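Local coordinates for protein octaprenyl-diphosphate synthase (Bacteroides thetaiotaomicron, PDB 3RMG) that probably acts as a magnesium-dependent prenyltransferase of the FPP/GGPP synthase family, building isoprenoid diphosphates by chain elongation, at residues Pro52-Val55 against Leu56-Arg60; Ser308-Cys311 against Leu312-Thr316. All blocks are in the same frame, centred on the assembly; numbering follows the deposited sequence.

Contact 1: residues Pro52-Val55 against Leu56-Arg60; sequences PILV and LLVAR
The carbonyl oxygen of Ile53 accepts from the backbone N of Leu57 at 2.9 Å, with an N-H...O angle of 171°. Three more i to i+4 bonds follow the same course, from Leu56 N to Pro52 O, Val58 N to Leu54 O and Ala59 N to Val55 O; the last is the longest, 3.2 Å. Outside this ladder, side chains pair at the same i to i+4 spacing. Ile53 and Leu57 lie side by side and point the same way, with Ile53 CG2 3.8 Å from Leu57 CD1. The torsion of Leu57 (chi1 -66°) sets CG beside its own N, which brings CG within 3.4 Å of Ile53 O. Cutting Leu57 back to an alanine is likely to leave the CG2 methyl of Ile53 without its i+4 partner and open a gap facing Ala313 of helix 309-323. One residue on, Leu54 CD1 meets Val58 CG2 at 4.1 Å, the two side chains crossing at a slant. Helix 174-188 receives Leu54, Val55 and Val58, while helix 67-90 packs on Pro52, Val55 and Ala59. Regular alpha-helical bonding under an apolar coat is characteristic of a buried helix in the all-helical prenyl synthase fold.

Contact 2: residues Ser308-Cys311 against Leu312-Thr316; sequences SNIC and LALRT
This is a local contact within the first turns of helix 309-323, the last helix modelled in the chain, and it combines an N-terminal cap with i to i+4 pairing. Ser308 is the N-cap: its OG accepts from Cys311 N at 2.9 Å in an almost straight bond of 177°. With chi1 at 63°, OG sits between the backbone N and the carbonyl carbon of Ser308 and turns toward that N-H, which precedes the helical bonding ladder. The ladder itself begins with Leu312 N to Ser308 O and continues through Ala313 N to Asn309 O, Leu314 N to Ile310 O and Arg315 N to Cys311 O. On the apolar side, Ile310 CG2 and Leu314 CD1 meet loosely at 4.3 Å. The polar side differs: Arg315 bends at chi3 (-49°), folding its guanidinium back toward the helix start. Cys311 SG then lies in the guanidinium plane, at its edge, 3.7 Å from Arg315 NH2. That same NH2 forms a salt bridge with Asp307, just before the cap. Farther along, Leu312 O is gripped from opposite faces of its plane by Thr316 N at 3.0 Å and Thr316 OG1 at 2.9 Å, so the threonine hydroxyl spends its hydrogen on its own helix. Ile310, Ala313 and Leu314 face helix 50-62, meeting Arg60, Leu57 and Leu61, while Thr316 packs on Ser5, Leu8 and Ile9 of helix 5-10.

In the fold
Both contacts are single-helix arrangements, and their helices, 50-62 and 309-323, pack directly against each other with contact centres about 11 Å apart. Leu57 CD2 reaches Ala313 CB at 3.6 Å, and Leu54 CD1 lies 3.9 Å from Leu314 CD2, joining apolar faces; Arg60 CB also touches Ile310 CG1 at 3.7 Å. Contact 1 is core: all its touching residues are buried, and its side-chain pairing is purely aliphatic. Contact 2 is partly buried and lies farther from the chain centre, about 21 Å against 15 Å. There the chemistry turns mixed, with a serine cap and a charged arginine toward the surface but aliphatic groups facing contact 1.

Contact 1: residues Pro52-Val55 against Leu56-Arg60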
loop_
_atom_site.group_PDB
_atom_site.type_symbol
_atom_site.label_atom_id
_atom_site.label_comp_id
_atom_site.label_asym_id
_atom_site.label_seq_id
_atom_site.Cartn_x
_atom_site.Cartn_y
_atom_site.Cartn_z
ATOM N N PRO A 52 -20.091 -1.020 -4.472
ATOM C CA PRO A 52 -20.403 0.142 -5.306
ATOM C C PRO A 52 -21.896 0.443 -5.363
ATOM O O PRO A 52 -22.289 1.609 -5.308
ATOM C CB PRO A 52 -19.863 -0.265 -6.677
ATOM C CG PRO A 52 -18.690 -1.114 -6.335
ATOM C CD PRO A 52 -19.176 -1.943 -5.161
ATOM N N ILE A 53 -22.732 -0.585 -5.446
ATOM C CA ILE A 53 -24.176 -0.337 -5.420
ATOM C C ILE A 53 -24.592 0.327 -4.100
ATOM O O ILE A 53 -25.419 1.235 -4.082
ATOM C CB ILE A 53 -24.989 -1.613 -5.675
ATOM C CG1 ILE A 53 -24.946 -1.981 -7.163
ATOM C CG2 ILE A 53 -26.414 -1.419 -5.241
ATOM C CD1 ILE A 53 -25.322 -3.433 -7.442
ATOM N N LEU A 54 -24.006 -0.112 -2.993
ATOM C CA LEU A 54 -24.282 0.523 -1.713
ATOM C C LEU A 54 -23.878 2.012 -1.715
ATOM O O LEU A 54 -24.624 2.866 -1.240
ATOM C CB LEU A 54 -23.562 -0.208 -0.581
ATOM C CG LEU A 54 -23.924 0.234 0.830
ATOM C CD1 LEU A 54 -25.432 0.131 1.005
ATOM C CD2 LEU A 54 -23.195 -0.599 1.881
ATOM N N VAL A 55 -22.689 2.319 -2.221
ATOM C CA VAL A 55 -22.220 3.696 -2.223
ATOM C C VAL A 55 -23.204 4.581 -2.987
ATOM O O VAL A 55 -23.572 5.657 -2.521
ATOM C CB VAL A 55 -20.827 3.825 -2.883
ATOM C CG1 VAL A 55 -20.438 5.310 -2.999
ATOM C CG2 VAL A 55 -19.769 3.024 -2.098
ATOM N N LEU A 56 -23.630 4.111 -4.159
ATOM C CA LEU A 56 -24.535 4.871 -5.005
ATOM C C LEU A 56 -25.896 5.038 -4.349
ATOM O O LEU A 56 -26.418 6.161 -4.286
ATOM C CB LEU A 56 -24.658 4.238 -6.400
ATOM C CG LEU A 56 -23.300 4.061 -7.093
ATOM C CD1 LEU A 56 -23.428 3.380 -8.424
ATOM C CD2 LEU A 56 -22.599 5.402 -7.249
ATOM N N LEU A 57 -26.479 3.945 -3.851
ATOM C CA LEU A 57 -27.801 4.068 -3.220
ATOM C C LEU A 57 -27.781 5.032 -2.032
ATOM O O LEU A 57 -28.659 5.894 -1.923
ATOM C CB LEU A 57 -28.393 2.712 -2.826
ATOM C CG LEU A 57 -28.771 1.726 -3.942
ATOM C CD1 LEU A 57 -29.116 0.397 -3.377
ATOM C CD2 LEU A 57 -29.918 2.235 -4.802
ATOM N N VAL A 58 -26.792 4.906 -1.144
ATOM C CA VAL A 58 -26.730 5.782 0.050
ATOM C C VAL A 58 -26.633 7.254 -0.340
ATOM O O VAL A 58 -27.275 8.104 0.262
ATOM C CB VAL A 58 -25.538 5.415 0.996
ATOM C CG1 VAL A 58 -25.253 6.547 2.018
ATOM C CG2 VAL A 58 -25.830 4.149 1.711
ATOM N N ALA A 59 -25.817 7.559 -1.340
ATOM C CA ALA A 59 -25.669 8.950 -1.775
ATOM C C ALA A 59 -26.999 9.477 -2.297
ATOM O O ALA A 59 -27.391 10.623 -2.016
ATOM C CB ALA A 59 -24.570 9.086 -2.838
ATOM N N ARG A 60 -27.708 8.622 -3.029
ATOM C CA ARG A 60 -29.000 8.998 -3.592
ATOM C C ARG A 60 -30.071 9.196 -2.512
ATOM O O ARG A 60 -31.094 9.838 -2.760
ATOM C CB ARG A 60 -29.449 8.006 -4.670
ATOM C CG ARG A 60 -28.689 8.169 -6.008
ATOM C CD ARG A 60 -29.087 9.434 -6.779
ATOM N NE ARG A 60 -30.514 9.420 -7.089
ATOM C CZ ARG A 60 -31.044 8.745 -8.107
ATOM N NH1 ARG A 60 -30.263 8.045 -8.929
ATOM N NH2 ARG A 60 -32.357 8.771 -8.310
#

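Contact 2: residues Ser308-Cys311 against Leu312-Thr316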
loop_
_atom_site.group_PDB
_atom_site.type_symbol
_atom_site.label_atom_id
_atom_site.label_comp_id
_atom_site.label_asym_id
_atom_site.label_seq_id
_atom_site.Cartn_x
_atom_site.Cartn_y
_atom_site.Cartn_z
ATOM N N SER A 308 -39.000 6.236 -0.673
ATOM C CA SER A 308 -38.549 6.743 -1.942
ATOM C C SER A 308 -38.177 5.503 -2.728
ATOM O O SER A 308 -38.174 4.410 -2.163
ATOM C CB SER A 308 -37.297 7.619 -1.751
ATOM O OG SER A 308 -36.205 6.873 -1.220
ATOM N N ASN A 309 -37.846 5.674 -4.008
ATOM C CA ASN A 309 -37.371 4.574 -4.818
ATOM C C ASN A 309 -36.016 4.103 -4.294
ATOM O O ASN A 309 -35.660 2.920 -4.416
ATOM C CB ASN A 309 -37.302 4.964 -6.315
ATOM C CG ASN A 309 -36.432 6.194 -6.578
ATOM O OD1 ASN A 309 -36.166 6.990 -5.681
ATOM N ND2 ASN A 309 -35.985 6.346 -7.824
ATOM N N ILE A 310 -35.270 5.032 -3.694
ATOM C CA ILE A 310 -33.957 4.706 -3.147
ATOM C C ILE A 310 -34.094 3.871 -1.863
ATOM O O ILE A 310 -33.453 2.827 -1.728
ATOM C CB ILE A 310 -33.086 5.961 -2.912
ATOM C CG1 ILE A 310 -32.841 6.692 -4.229
ATOM C CG2 ILE A 310 -31.739 5.567 -2.319
ATOM C CD1 ILE A 310 -32.379 5.770 -5.367
ATOM N N CYS A 311 -34.950 4.313 -0.941
ATOM C CA CYS A 311 -35.246 3.522 0.257
ATOM C C CYS A 311 -35.686 2.115 -0.142
ATOM O O CYS A 311 -35.218 1.130 0.424
ATOM C CB CYS A 311 -36.321 4.191 1.119
ATOM S SG CYS A 311 -36.349 3.693 2.908
ATOM N N LEU A 312 -36.571 2.020 -1.130
ATOM C CA LEU A 312 -37.104 0.723 -1.548
ATOM C C LEU A 312 -35.981 -0.125 -2.141
ATOM O O LEU A 312 -35.889 -1.334 -1.897
ATOM C CB LEU A 312 -38.237 0.918 -2.570
ATOM C CG LEU A 312 -38.661 -0.291 -3.423
ATOM C CD1 LEU A 312 -39.001 -1.470 -2.559
ATOM C CD2 LEU A 312 -39.841 0.042 -4.327
ATOM N N ALA A 313 -35.114 0.521 -2.908
ATOM C CA ALA A 313 -33.969 -0.162 -3.493
ATOM C C ALA A 313 -33.045 -0.748 -2.413
ATOM O O ALA A 313 -32.597 -1.889 -2.523
ATOM C CB ALA A 313 -33.207 0.780 -4.436
ATOM N N LEU A 314 -32.780 0.031 -1.369
ATOM C CA LEU A 314 -31.979 -0.433 -0.228
ATOM C C LEU A 314 -32.629 -1.589 0.544
ATOM O O LEU A 314 -31.953 -2.552 0.915
ATOM C CB LEU A 314 -31.713 0.729 0.731
ATOM C CG LEU A 314 -30.544 1.599 0.282
ATOM C CD1 LEU A 314 -30.590 2.948 0.950
ATOM C CD2 LEU A 314 -29.208 0.861 0.546
ATOM N N ARG A 315 -33.933 -1.505 0.798
ATOM C CA ARG A 315 -34.585 -2.620 1.447
ATOM C C ARG A 315 -34.443 -3.889 0.601
ATOM O O ARG A 315 -34.162 -4.946 1.138
ATOM C CB ARG A 315 -36.048 -2.323 1.777
ATOM C CG ARG A 315 -36.206 -1.200 2.785
ATOM C CD ARG A 315 -37.576 -1.181 3.430
ATOM N NE ARG A 315 -38.668 -1.256 2.462
ATOM C CZ ARG A 315 -39.112 -0.231 1.734
ATOM N NH1 ARG A 315 -40.133 -0.405 0.906
ATOM N NH2 ARG A 315 -38.540 0.964 1.826
ATOM N N THR A 316 -34.617 -3.776 -0.714
ATOM C CA THR A 316 -34.469 -4.922 -1.614
ATOM C C THR A 316 -33.016 -5.411 -1.653
ATOM O O THR A 316 -32.750 -6.599 -1.645
ATOM C CB THR A 316 -34.924 -4.590 -3.058
ATOM O OG1 THR A 316 -36.209 -3.963 -3.029
ATOM C CG2 THR A 316 -35.014 -5.853 -3.902
#